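PDB 1MJH: universal stress protein MJ0577 from Methanocaldococcus jannaschii, which binds ATP and one manganese ion per subunit, as a homodimeric member of the universal stress protein A family. Local coordinates for residues B[40-45]-B[103-108]; B[18-23]-B[155-160]; B[115-120]-B[149-154]. One frame throughout, in Å; residues are numbered along the deposited sequence.

Interaction 1: B[40-45]-B[103-108]. With ATP (adenosine-5'-triphosphate), chain F.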
loop_
_atom_site.group_PDB
_atom_site.type_symbol
_atom_site.label_atom_id
_atom_site.label_comp_id
_atom_site.label_asym_id
_atom_site.label_seq_id
_atom_site.Cartn_x
_atom_site.Cartn_y
_atom_site.Cartn_z
ATOM N N HIS B 40 -0.340 -18.691 -1.953
ATOM C CA HIS B 40 -0.015 -19.082 -0.596
ATOM C C HIS B 40 1.366 -19.731 -0.558
ATOM O O HIS B 40 1.665 -20.543 -1.468
ATOM C CB HIS B 40 -1.083 -20.045 0.018
ATOM C CG HIS B 40 -0.679 -20.431 1.410
ATOM N ND1 HIS B 40 -0.272 -21.656 1.853
ATOM C CD2 HIS B 40 -0.621 -19.687 2.509
ATOM C CE1 HIS B 40 0.003 -21.616 3.160
ATOM N NE2 HIS B 40 -0.204 -20.379 3.605
ATOM N N VAL B 41 2.175 -19.277 0.393
ATOM C CA VAL B 41 3.519 -19.841 0.544
ATOM C C VAL B 41 3.532 -20.705 1.786
ATOM O O VAL B 41 3.387 -20.269 2.935
ATOM C CB VAL B 41 4.637 -18.784 0.708
ATOM C CG1 VAL B 41 6.037 -19.395 0.825
ATOM C CG2 VAL B 41 4.595 -17.878 -0.505
ATOM N N ILE B 42 3.902 -21.995 1.563
ATOM C CA ILE B 42 4.237 -22.830 2.718
ATOM C C ILE B 42 5.635 -22.530 3.231
ATOM O O ILE B 42 6.608 -22.681 2.476
ATOM C CB ILE B 42 4.228 -24.338 2.319
ATOM C CG1 ILE B 42 2.894 -24.648 1.656
ATOM C CG2 ILE B 42 4.488 -25.226 3.524
ATOM C CD1 ILE B 42 1.673 -24.320 2.456
ATOM N N ASP B 43 5.782 -21.999 4.458
ATOM C CA ASP B 43 7.087 -21.593 4.946
ATOM C C ASP B 43 8.008 -22.810 5.082
ATOM O O ASP B 43 7.695 -23.691 5.890
ATOM C CB ASP B 43 6.926 -20.876 6.288
ATOM C CG ASP B 43 8.203 -20.178 6.722
ATOM O OD1 ASP B 43 9.291 -20.628 6.302
ATOM O OD2 ASP B 43 8.114 -19.183 7.460
ATOM N N GLU B 44 9.098 -22.836 4.341
ATOM C CA GLU B 44 10.063 -23.929 4.454
ATOM C C GLU B 44 10.859 -23.913 5.757
ATOM O O GLU B 44 11.399 -24.958 6.136
ATOM C CB GLU B 44 11.111 -23.842 3.330
ATOM C CG GLU B 44 11.984 -22.601 3.523
ATOM C CD GLU B 44 13.074 -22.457 2.486
ATOM O OE1 GLU B 44 12.770 -22.609 1.281
ATOM O OE2 GLU B 44 14.213 -22.178 2.902
ATOM N N ARG B 45 11.067 -22.752 6.366
ATOM C CA ARG B 45 11.839 -22.634 7.599
ATOM C C ARG B 45 11.126 -23.345 8.743
ATOM O O ARG B 45 11.743 -24.011 9.566
ATOM C CB ARG B 45 12.098 -21.169 7.950
ATOM C CG ARG B 45 12.828 -20.404 6.852
ATOM C CD ARG B 45 12.894 -18.915 7.175
ATOM N NE ARG B 45 11.563 -18.320 7.149
ATOM C CZ ARG B 45 11.261 -17.052 7.382
ATOM N NH1 ARG B 45 12.210 -16.175 7.675
ATOM N NH2 ARG B 45 9.990 -16.670 7.317
ATOM N N ILE B 103 0.384 -22.419 -5.004
ATOM C CA ILE B 103 0.859 -22.859 -3.725
ATOM C C ILE B 103 2.323 -23.261 -3.910
ATOM O O ILE B 103 2.622 -24.032 -4.824
ATOM C CB ILE B 103 0.114 -24.020 -3.066
ATOM C CG1 ILE B 103 -1.359 -23.639 -2.867
ATOM C CG2 ILE B 103 0.765 -24.458 -1.765
ATOM C CD1 ILE B 103 -2.223 -24.852 -2.570
ATOM N N VAL B 104 3.211 -22.672 -3.128
ATOM C CA VAL B 104 4.623 -22.974 -3.296
ATOM C C VAL B 104 5.293 -23.092 -1.939
ATOM O O VAL B 104 4.833 -22.466 -0.975
ATOM C CB VAL B 104 5.278 -21.897 -4.167
ATOM C CG1 VAL B 104 5.197 -20.542 -3.445
ATOM C CG2 VAL B 104 6.719 -22.203 -4.560
ATOM N N VAL B 105 6.264 -23.988 -1.818
ATOM C CA VAL B 105 7.001 -24.141 -0.558
ATOM C C VAL B 105 8.203 -23.208 -0.648
ATOM O O VAL B 105 8.955 -23.221 -1.634
ATOM C CB VAL B 105 7.500 -25.591 -0.287
ATOM C CG1 VAL B 105 8.331 -25.632 1.002
ATOM C CG2 VAL B 105 6.360 -26.585 -0.150
ATOM N N GLY B 106 8.459 -22.391 0.383
ATOM C CA GLY B 106 9.616 -21.500 0.291
ATOM C C GLY B 106 9.561 -20.424 1.396
ATOM O O GLY B 106 8.948 -20.677 2.418
ATOM N N ILE B 107 10.372 -19.414 1.249
ATOM C CA ILE B 107 10.376 -18.312 2.237
ATOM C C ILE B 107 9.280 -17.345 1.777
ATOM O O ILE B 107 9.385 -16.776 0.700
ATOM C CB ILE B 107 11.773 -17.673 2.202
ATOM C CG1 ILE B 107 12.893 -18.680 2.543
ATOM C CG2 ILE B 107 11.802 -16.551 3.240
ATOM C CD1 ILE B 107 14.288 -18.085 2.455
ATOM N N PRO B 108 8.244 -17.056 2.582
ATOM C CA PRO B 108 7.131 -16.247 2.105
ATOM C C PRO B 108 7.523 -14.923 1.500
ATOM O O PRO B 108 7.092 -14.609 0.367
ATOM C CB PRO B 108 6.278 -16.054 3.376
ATOM C CG PRO B 108 6.475 -17.437 4.018
ATOM C CD PRO B 108 7.984 -17.681 3.901
HETATM P PG ATP F . 5.246 -12.299 11.451
HETATM O O1G ATP F . 6.339 -11.337 11.143
HETATM O O2G ATP F . 5.198 -13.285 10.422
HETATM O O3G ATP F . 5.375 -12.909 12.783
HETATM P PB ATP F . 2.430 -11.512 11.043
HETATM O O1B ATP F . 1.547 -10.843 12.007
HETATM O O2B ATP F . 2.055 -12.921 10.888
HETATM O O3B ATP F . 3.931 -11.336 11.484
HETATM P PA ATP F . 2.801 -11.070 8.118
HETATM O O1A ATP F . 3.812 -10.103 7.770
HETATM O O2A ATP F . 3.124 -12.450 7.983
HETATM O O3A ATP F . 2.320 -10.738 9.653
HETATM O "O5'" ATP F . 1.403 -10.943 7.398
HETATM C "C5'" ATP F . 1.223 -9.810 6.510
HETATM C "C4'" ATP F . 0.564 -10.283 5.227
HETATM O "O4'" ATP F . 1.577 -11.067 4.479
HETATM C "C3'" ATP F . -0.605 -11.247 5.354
HETATM O "O3'" ATP F . -1.845 -10.589 5.649
HETATM C "C2'" ATP F . -0.573 -11.908 3.953
HETATM O "O2'" ATP F . -1.177 -11.012 2.999
HETATM C "C1'" ATP F . 0.955 -12.045 3.727
HETATM N N9 ATP F . 1.481 -13.358 4.076
HETATM C C8 ATP F . 2.078 -13.767 5.217
HETATM N N7 ATP F . 2.517 -15.010 5.177
HETATM C C5 ATP F . 2.152 -15.446 3.993
HETATM C C6 ATP F . 2.337 -16.683 3.398
HETATM N N6 ATP F . 2.947 -17.674 4.050
HETATM N N1 ATP F . 1.862 -16.834 2.165
HETATM C C2 ATP F . 1.253 -15.802 1.495
HETATM N N3 ATP F . 1.036 -14.568 1.985
HETATM C C4 ATP F . 1.501 -14.511 3.254
#

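Interaction 2: B[18-23]-B[155-160]. With ATP (adenosine-5'-triphosphate), chain F.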
loop_
_atom_site.group_PDB
_atom_site.type_symbol
_atom_site.label_atom_id
_atom_site.label_comp_id
_atom_site.label_asym_id
_atom_site.label_seq_id
_atom_site.Cartn_x
_atom_site.Cartn_y
_atom_site.Cartn_z
ATOM N N ALA B 18 -5.485 -10.993 6.428
ATOM C CA ALA B 18 -5.485 -11.278 4.976
ATOM C C ALA B 18 -6.928 -11.308 4.468
ATOM O O ALA B 18 -7.228 -11.018 3.303
ATOM C CB ALA B 18 -4.741 -12.596 4.687
ATOM N N GLU B 19 -7.899 -11.827 5.265
ATOM C CA GLU B 19 -9.310 -11.807 4.814
ATOM C C GLU B 19 -9.859 -10.411 4.676
ATOM O O GLU B 19 -10.653 -10.167 3.769
ATOM C CB GLU B 19 -10.165 -12.630 5.804
ATOM C CG GLU B 19 -9.973 -14.119 5.470
ATOM C CD GLU B 19 -10.883 -14.505 4.293
ATOM O OE1 GLU B 19 -12.101 -14.176 4.221
ATOM O OE2 GLU B 19 -10.314 -15.190 3.401
ATOM N N ILE B 20 -9.399 -9.420 5.494
ATOM C CA ILE B 20 -9.775 -8.051 5.253
ATOM C C ILE B 20 -9.236 -7.605 3.892
ATOM O O ILE B 20 -9.921 -6.906 3.143
ATOM C CB ILE B 20 -9.279 -7.057 6.331
ATOM C CG1 ILE B 20 -9.711 -7.604 7.707
ATOM C CG2 ILE B 20 -9.910 -5.681 6.111
ATOM C CD1 ILE B 20 -9.195 -6.743 8.862
ATOM N N ALA B 21 -7.989 -7.923 3.639
ATOM C CA ALA B 21 -7.371 -7.550 2.339
ATOM C C ALA B 21 -8.128 -8.135 1.181
ATOM O O ALA B 21 -8.117 -7.543 0.095
ATOM C CB ALA B 21 -5.912 -8.049 2.326
ATOM N N LEU B 22 -8.756 -9.328 1.276
ATOM C CA LEU B 22 -9.579 -9.843 0.187
ATOM C C LEU B 22 -10.678 -8.885 -0.184
ATOM O O LEU B 22 -11.078 -8.773 -1.370
ATOM C CB LEU B 22 -10.120 -11.233 0.601
ATOM C CG LEU B 22 -11.030 -11.905 -0.419
ATOM C CD1 LEU B 22 -10.350 -12.113 -1.743
ATOM C CD2 LEU B 22 -11.390 -13.286 0.202
ATOM N N LYS B 23 -11.300 -8.189 0.800
ATOM C CA LYS B 23 -12.322 -7.218 0.511
ATOM C C LYS B 23 -11.816 -6.141 -0.472
ATOM O O LYS B 23 -12.592 -5.686 -1.314
ATOM C CB LYS B 23 -12.846 -6.514 1.766
ATOM C CG LYS B 23 -13.336 -7.524 2.829
ATOM C CD LYS B 23 -13.820 -6.740 4.056
ATOM C CE LYS B 23 -14.734 -7.523 4.961
ATOM N NZ LYS B 23 -15.962 -8.122 4.363
ATOM N N LEU B 155 -0.514 -2.273 -1.687
ATOM C CA LEU B 155 -1.659 -1.787 -0.851
ATOM C C LEU B 155 -1.597 -2.566 0.450
ATOM O O LEU B 155 -1.842 -3.762 0.438
ATOM C CB LEU B 155 -2.980 -1.948 -1.597
ATOM C CG LEU B 155 -4.244 -1.608 -0.735
ATOM C CD1 LEU B 155 -4.158 -0.183 -0.214
ATOM C CD2 LEU B 155 -5.519 -1.746 -1.612
ATOM N N VAL B 156 -1.353 -1.907 1.579
ATOM C CA VAL B 156 -1.285 -2.517 2.881
ATOM C C VAL B 156 -2.615 -2.287 3.612
ATOM O O VAL B 156 -2.993 -1.154 3.847
ATOM C CB VAL B 156 -0.179 -1.881 3.747
ATOM C CG1 VAL B 156 -0.155 -2.617 5.092
ATOM C CG2 VAL B 156 1.215 -1.932 3.081
ATOM N N VAL B 157 -3.352 -3.377 3.848
ATOM C CA VAL B 157 -4.658 -3.286 4.485
ATOM C C VAL B 157 -4.467 -3.584 5.980
ATOM O O VAL B 157 -3.934 -4.656 6.299
ATOM C CB VAL B 157 -5.594 -4.332 3.878
ATOM C CG1 VAL B 157 -6.992 -4.295 4.535
ATOM C CG2 VAL B 157 -5.832 -4.051 2.376
ATOM N N LYS B 158 -4.909 -2.680 6.837
ATOM C CA LYS B 158 -4.535 -2.875 8.262
ATOM C C LYS B 158 -5.427 -3.879 8.971
ATOM O O LYS B 158 -6.577 -4.149 8.626
ATOM C CB LYS B 158 -4.674 -1.540 9.050
ATOM C CG LYS B 158 -3.859 -0.394 8.416
ATOM C CD LYS B 158 -2.388 -0.652 8.393
ATOM C CE LYS B 158 -1.671 -1.131 9.663
ATOM N NZ LYS B 158 -1.708 -0.041 10.738
ATOM N N ARG B 159 -4.855 -4.420 10.047
ATOM C CA ARG B 159 -5.592 -5.388 10.880
ATOM C C ARG B 159 -6.752 -4.706 11.600
ATOM O O ARG B 159 -6.852 -3.509 11.620
ATOM C CB ARG B 159 -4.616 -5.946 11.933
ATOM C CG ARG B 159 -4.042 -4.832 12.832
ATOM C CD ARG B 159 -3.105 -5.433 13.899
ATOM N NE ARG B 159 -2.469 -4.362 14.697
ATOM C CZ ARG B 159 -1.493 -4.623 15.584
ATOM N NH1 ARG B 159 -1.011 -5.851 15.757
ATOM N NH2 ARG B 159 -0.925 -3.647 16.284
ATOM N N LYS B 160 -7.639 -5.554 12.152
ATOM C CA LYS B 160 -8.757 -4.944 12.920
ATOM C C LYS B 160 -8.231 -4.052 14.027
ATOM O O LYS B 160 -7.203 -4.288 14.616
ATOM C CB LYS B 160 -9.594 -6.083 13.533
ATOM C CG LYS B 160 -10.481 -6.820 12.560
ATOM C CD LYS B 160 -11.151 -8.019 13.279
ATOM C CE LYS B 160 -11.783 -8.916 12.222
ATOM N NZ LYS B 160 -12.628 -8.140 11.270
HETATM P PG ATP F . 5.246 -12.299 11.451
HETATM O O1G ATP F . 6.339 -11.337 11.143
HETATM O O2G ATP F . 5.198 -13.285 10.422
HETATM O O3G ATP F . 5.375 -12.909 12.783
HETATM P PB ATP F . 2.430 -11.512 11.043
HETATM O O1B ATP F . 1.547 -10.843 12.007
HETATM O O2B ATP F . 2.055 -12.921 10.888
HETATM O O3B ATP F . 3.931 -11.336 11.484
HETATM P PA ATP F . 2.801 -11.070 8.118
HETATM O O1A ATP F . 3.812 -10.103 7.770
HETATM O O2A ATP F . 3.124 -12.450 7.983
HETATM O O3A ATP F . 2.320 -10.738 9.653
HETATM O "O5'" ATP F . 1.403 -10.943 7.398
HETATM C "C5'" ATP F . 1.223 -9.810 6.510
HETATM C "C4'" ATP F . 0.564 -10.283 5.227
HETATM O "O4'" ATP F . 1.577 -11.067 4.479
HETATM C "C3'" ATP F . -0.605 -11.247 5.354
HETATM O "O3'" ATP F . -1.845 -10.589 5.649
HETATM C "C2'" ATP F . -0.573 -11.908 3.953
HETATM O "O2'" ATP F . -1.177 -11.012 2.999
HETATM C "C1'" ATP F . 0.955 -12.045 3.727
HETATM N N9 ATP F . 1.481 -13.358 4.076
HETATM C C8 ATP F . 2.078 -13.767 5.217
HETATM N N7 ATP F . 2.517 -15.010 5.177
HETATM C C5 ATP F . 2.152 -15.446 3.993
HETATM C C6 ATP F . 2.337 -16.683 3.398
HETATM N N6 ATP F . 2.947 -17.674 4.050
HETATM N N1 ATP F . 1.862 -16.834 2.165
HETATM C C2 ATP F . 1.253 -15.802 1.495
HETATM N N3 ATP F . 1.036 -14.568 1.985
HETATM C C4 ATP F . 1.501 -14.511 3.254
#

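Interaction 3: B[115-120]-B[149-154]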
loop_
_atom_site.group_PDB
_atom_site.type_symbol
_atom_site.label_atom_id
_atom_site.label_comp_id
_atom_site.label_asym_id
_atom_site.label_seq_id
_atom_site.Cartn_x
_atom_site.Cartn_y
_atom_site.Cartn_z
ATOM N N ILE B 115 7.367 -13.799 -7.413
ATOM C CA ILE B 115 6.179 -14.058 -8.197
ATOM C C ILE B 115 5.521 -12.780 -8.633
ATOM O O ILE B 115 5.051 -12.660 -9.761
ATOM C CB ILE B 115 5.234 -15.017 -7.416
ATOM C CG1 ILE B 115 5.851 -16.429 -7.400
ATOM C CG2 ILE B 115 3.871 -15.014 -8.109
ATOM C CD1 ILE B 115 5.118 -17.393 -6.476
ATOM N N ALA B 116 5.592 -11.667 -7.842
ATOM C CA ALA B 116 5.073 -10.432 -8.370
ATOM C C ALA B 116 5.829 -9.969 -9.645
ATOM O O ALA B 116 5.157 -9.523 -10.578
ATOM C CB ALA B 116 5.249 -9.309 -7.361
ATOM N N GLU B 117 7.153 -10.174 -9.570
ATOM C CA GLU B 117 7.950 -9.830 -10.770
ATOM C C GLU B 117 7.721 -10.809 -11.931
ATOM O O GLU B 117 7.446 -10.349 -13.072
ATOM C CB GLU B 117 9.410 -9.921 -10.255
ATOM C CG GLU B 117 10.482 -9.855 -11.360
ATOM C CD GLU B 117 10.529 -8.554 -12.113
ATOM O OE1 GLU B 117 10.150 -7.480 -11.588
ATOM O OE2 GLU B 117 10.993 -8.532 -13.300
ATOM N N ASP B 118 7.628 -12.107 -11.625
ATOM C CA ASP B 118 7.511 -13.106 -12.737
ATOM C C ASP B 118 6.189 -12.984 -13.459
ATOM O O ASP B 118 6.083 -13.139 -14.701
ATOM C CB ASP B 118 7.779 -14.491 -12.160
ATOM C CG ASP B 118 9.213 -14.805 -11.804
ATOM O OD1 ASP B 118 10.128 -13.985 -12.017
ATOM O OD2 ASP B 118 9.590 -15.880 -11.287
ATOM N N GLU B 119 5.095 -12.753 -12.695
ATOM C CA GLU B 119 3.765 -12.602 -13.276
ATOM C C GLU B 119 3.458 -11.235 -13.857
ATOM O O GLU B 119 2.407 -10.928 -14.438
ATOM C CB GLU B 119 2.696 -13.057 -12.232
ATOM C CG GLU B 119 2.917 -14.505 -11.760
ATOM C CD GLU B 119 2.422 -15.554 -12.761
ATOM O OE1 GLU B 119 1.715 -15.226 -13.714
ATOM O OE2 GLU B 119 2.744 -16.730 -12.572
ATOM N N GLY B 120 4.316 -10.215 -13.713
ATOM C CA GLY B 120 4.091 -8.871 -14.204
ATOM C C GLY B 120 2.862 -8.186 -13.614
ATOM O O GLY B 120 2.078 -7.522 -14.308
ATOM N N LYS B 149 11.473 -4.738 -0.534
ATOM C CA LYS B 149 12.279 -5.443 -1.586
ATOM C C LYS B 149 11.604 -5.419 -2.918
ATOM O O LYS B 149 12.304 -5.689 -3.919
ATOM C CB LYS B 149 12.583 -6.851 -1.072
ATOM C CG LYS B 149 13.633 -6.924 0.046
ATOM C CD LYS B 149 13.703 -8.312 0.663
ATOM C CE LYS B 149 14.501 -8.351 1.953
ATOM N NZ LYS B 149 14.796 -9.756 2.353
ATOM N N SER B 150 10.284 -5.399 -3.050
ATOM C CA SER B 150 9.621 -5.320 -4.333
ATOM C C SER B 150 9.577 -3.926 -4.902
ATOM O O SER B 150 9.377 -2.927 -4.168
ATOM C CB SER B 150 8.180 -5.854 -4.173
ATOM O OG SER B 150 7.490 -5.823 -5.426
ATOM N N ASN B 151 9.603 -3.776 -6.238
ATOM C CA ASN B 151 9.379 -2.458 -6.824
ATOM C C ASN B 151 7.949 -2.251 -7.281
ATOM O O ASN B 151 7.532 -1.266 -7.877
ATOM C CB ASN B 151 10.320 -2.255 -8.012
ATOM C CG ASN B 151 10.113 -3.242 -9.149
ATOM O OD1 ASN B 151 9.121 -3.964 -9.253
ATOM N ND2 ASN B 151 11.089 -3.280 -10.051
ATOM N N LYS B 152 7.033 -3.162 -6.817
ATOM C CA LYS B 152 5.645 -3.029 -7.197
ATOM C C LYS B 152 4.898 -2.153 -6.187
ATOM O O LYS B 152 5.315 -2.218 -5.020
ATOM C CB LYS B 152 4.956 -4.416 -7.141
ATOM C CG LYS B 152 5.522 -5.409 -8.208
ATOM C CD LYS B 152 5.360 -4.941 -9.630
ATOM C CE LYS B 152 5.911 -6.058 -10.570
ATOM N NZ LYS B 152 5.749 -5.535 -11.976
ATOM N N PRO B 153 3.815 -1.523 -6.577
ATOM C CA PRO B 153 2.960 -0.808 -5.617
ATOM C C PRO B 153 2.366 -1.832 -4.647
ATOM O O PRO B 153 2.006 -2.951 -5.085
ATOM C CB PRO B 153 1.856 -0.176 -6.475
ATOM C CG PRO B 153 2.390 -0.188 -7.902
ATOM C CD PRO B 153 3.280 -1.375 -7.926
ATOM N N VAL B 154 2.380 -1.490 -3.352
ATOM C CA VAL B 154 1.795 -2.403 -2.351
ATOM C C VAL B 154 0.673 -1.701 -1.569
ATOM O O VAL B 154 0.919 -0.656 -0.951
ATOM C CB VAL B 154 2.873 -2.806 -1.339
ATOM C CG1 VAL B 154 2.267 -3.790 -0.294
ATOM C CG2 VAL B 154 4.032 -3.579 -1.997
HETATM O O HOH W 1 7.158 -7.542 -13.614
HETATM O O HOH W 2 9.115 -6.453 -9.304
HETATM O O HOH W 3 11.535 -5.460 -12.190
#

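Interaction 1: B[40-45]-B[103-108]
Val41 and Ile42 run parallel to Val104 and Val105 as neighbouring strands of one sheet, the axes of 40-43 and 103-106 inclined by 30° and the backbones joined in the staggered pattern of a parallel pair. Val104 N gives to His40 O, Ile42 N to Val104 O at 2.7 Å, and Gly106 N to Ile42 O. A fourth bond, Glu44 N to Gly106 O at 2.9 Å, carries the pairing into the first turn of helix 44-47, its donor lying above the carbonyl plane. On one face of the sheet Ile42 meets Ile103 and Val105, Ile42 CG1 against Ile103 CG2 and Ile42 CB against Val105 CG2. On the other, Val41 CG2 touches Val104 CG1, while Val41 CG1, anti to its backbone N (chi1 -178°), rests 3.8 Å from Pro108 CG. The five parallel strands, in the order 3-2-1-4-5, make a Rossmann-like α/β fold, and the C-terminal ends of these two border the adenine. Val41 reads the base through its backbone: its N gives to ATP N1 at 3.0 Å, and its O takes a nearly straight bond (174°) from ATP N6. Pro108 CG comes within 3.5 Å of that same N6, so one proline ring touches both the valine and the nucleotide. At the end of the strand, Asp43 is the N-cap of helix 44-47, its OD1 accepting from Arg45 N. Its OD2 forms a salt bridge with Arg45 NH2 at 3.1 Å, and Ile107 CG2 sits over the centre of one guanidinium face, although the arginine is poorly ordered. Gly106 has backbone angles at which a side chain would collide with the carbonyl oxygen of Val105, and Glu44 OE1 comes within 3.5 Å of Gly106 CA.

Interaction 2: B[18-23]-B[155-160]
Ile20 and Val157 supply the closest apolar contact between helix 16-27 and the strand 154-157, their side chains crossing at a slant with Ile20 CG2 3.6 Å from Val157 CG1. Val157 reaches the helix with both methyls: CG1, anti to its own backbone N (chi1 179°), goes to the isoleucine, and CG2 lies 3.8 Å from Ala21 CA and 4.0 Å from Ala21 CB. An alanine in place of Val157 would probably open a gap beside Ile20 CG2, leaving that methyl without its partner, and lose the touch of CG2 on Ala21 CA as well. Farther along, Ile20 CD1 lies 3.9 Å from Lys160 CG. The fold is a parallel α/β sheet, and helix 16-27 is one of the helices covering it. Contacts of apolar atoms with the backbone come next, where the chain leaves the strand: Ile20 CD1 rests 3.7 Å from Lys158 O and 3.8 Å from Lys160 N. The polar ends turn to other partners. Arg159 NH1 bonds to Asn133 OD1, beside the nucleotide, and Lys158 NZ to Ser150 O of the second subunit. Contact with the ligand falls to Ala18, a turn earlier in the helix, whose CB is 3.7 Å from ATP O3'.

Interaction 3: B[115-120]-B[149-154]
Ala116 and Lys152 make the nearest backbone approach, their CA atoms 7.5 Å apart, between the last turns of helix 108-118 and the irregular segment 149-154 that leads into strand 154-157. Gly120 closes the helix in a Schellman motif with positive phi. The opposing segment is shaped by an ST turn, in which Ser150 OG accepts from Lys152 N at 3.0 Å. Lys152 carries most of the direct contact. With CG anti to its carbonyl carbon (chi1 -66°), this methylene comes 4.0 Å from Ala116 CB; the chain then bends at chi2 and runs out extended, bringing CE to 3.5 Å from Ala116 O. NZ bonds to Val121 O, just past the segment, and also gives to a water that in turn donates to Glu117 O, 2.9 Å on each leg. Because backbone oxygens near a helix C terminus carry partial negative charge, they would probably stabilise the charged lysine. Glu117 and Asn151 meet through solvent. Two waters lie between their side chains; one donates to Glu117 OE1 at 2.7 Å and the other accepts from Asn151 ND2 at 3.1 Å, while the remaining legs are too short to be relied on. Ser150 O receives Lys158 NZ of the second subunit, so the loop also borders the dimer interface. The arrangement is that of a Schellman C-cap and an ST turn at the surface of a Rossmann-like α/β fold, with Lys152 and bridging waters spanning between them.

In the fold
From the N terminus, helix 16-27 is met first, and its partner comes only at the end of the chain, so interaction 2 closes the longest loop, reaching 155-160. Interactions 1 and 3 both nest inside it, one after the other: interaction 1 joins strand 35-43 to the outermost strand 98-106, and interaction 3 then ties helix 108-118, the next element, to the loop before strand 154-157. None cross. Interactions 1 and 2 lie on opposite sides of the chain's centre, their centres about 20 Å apart, yet both touch the same ATP. Interactions 2 and 3, adjoining in sequence at 154 and 155, both reach the second subunit, whose strand continues the sheet.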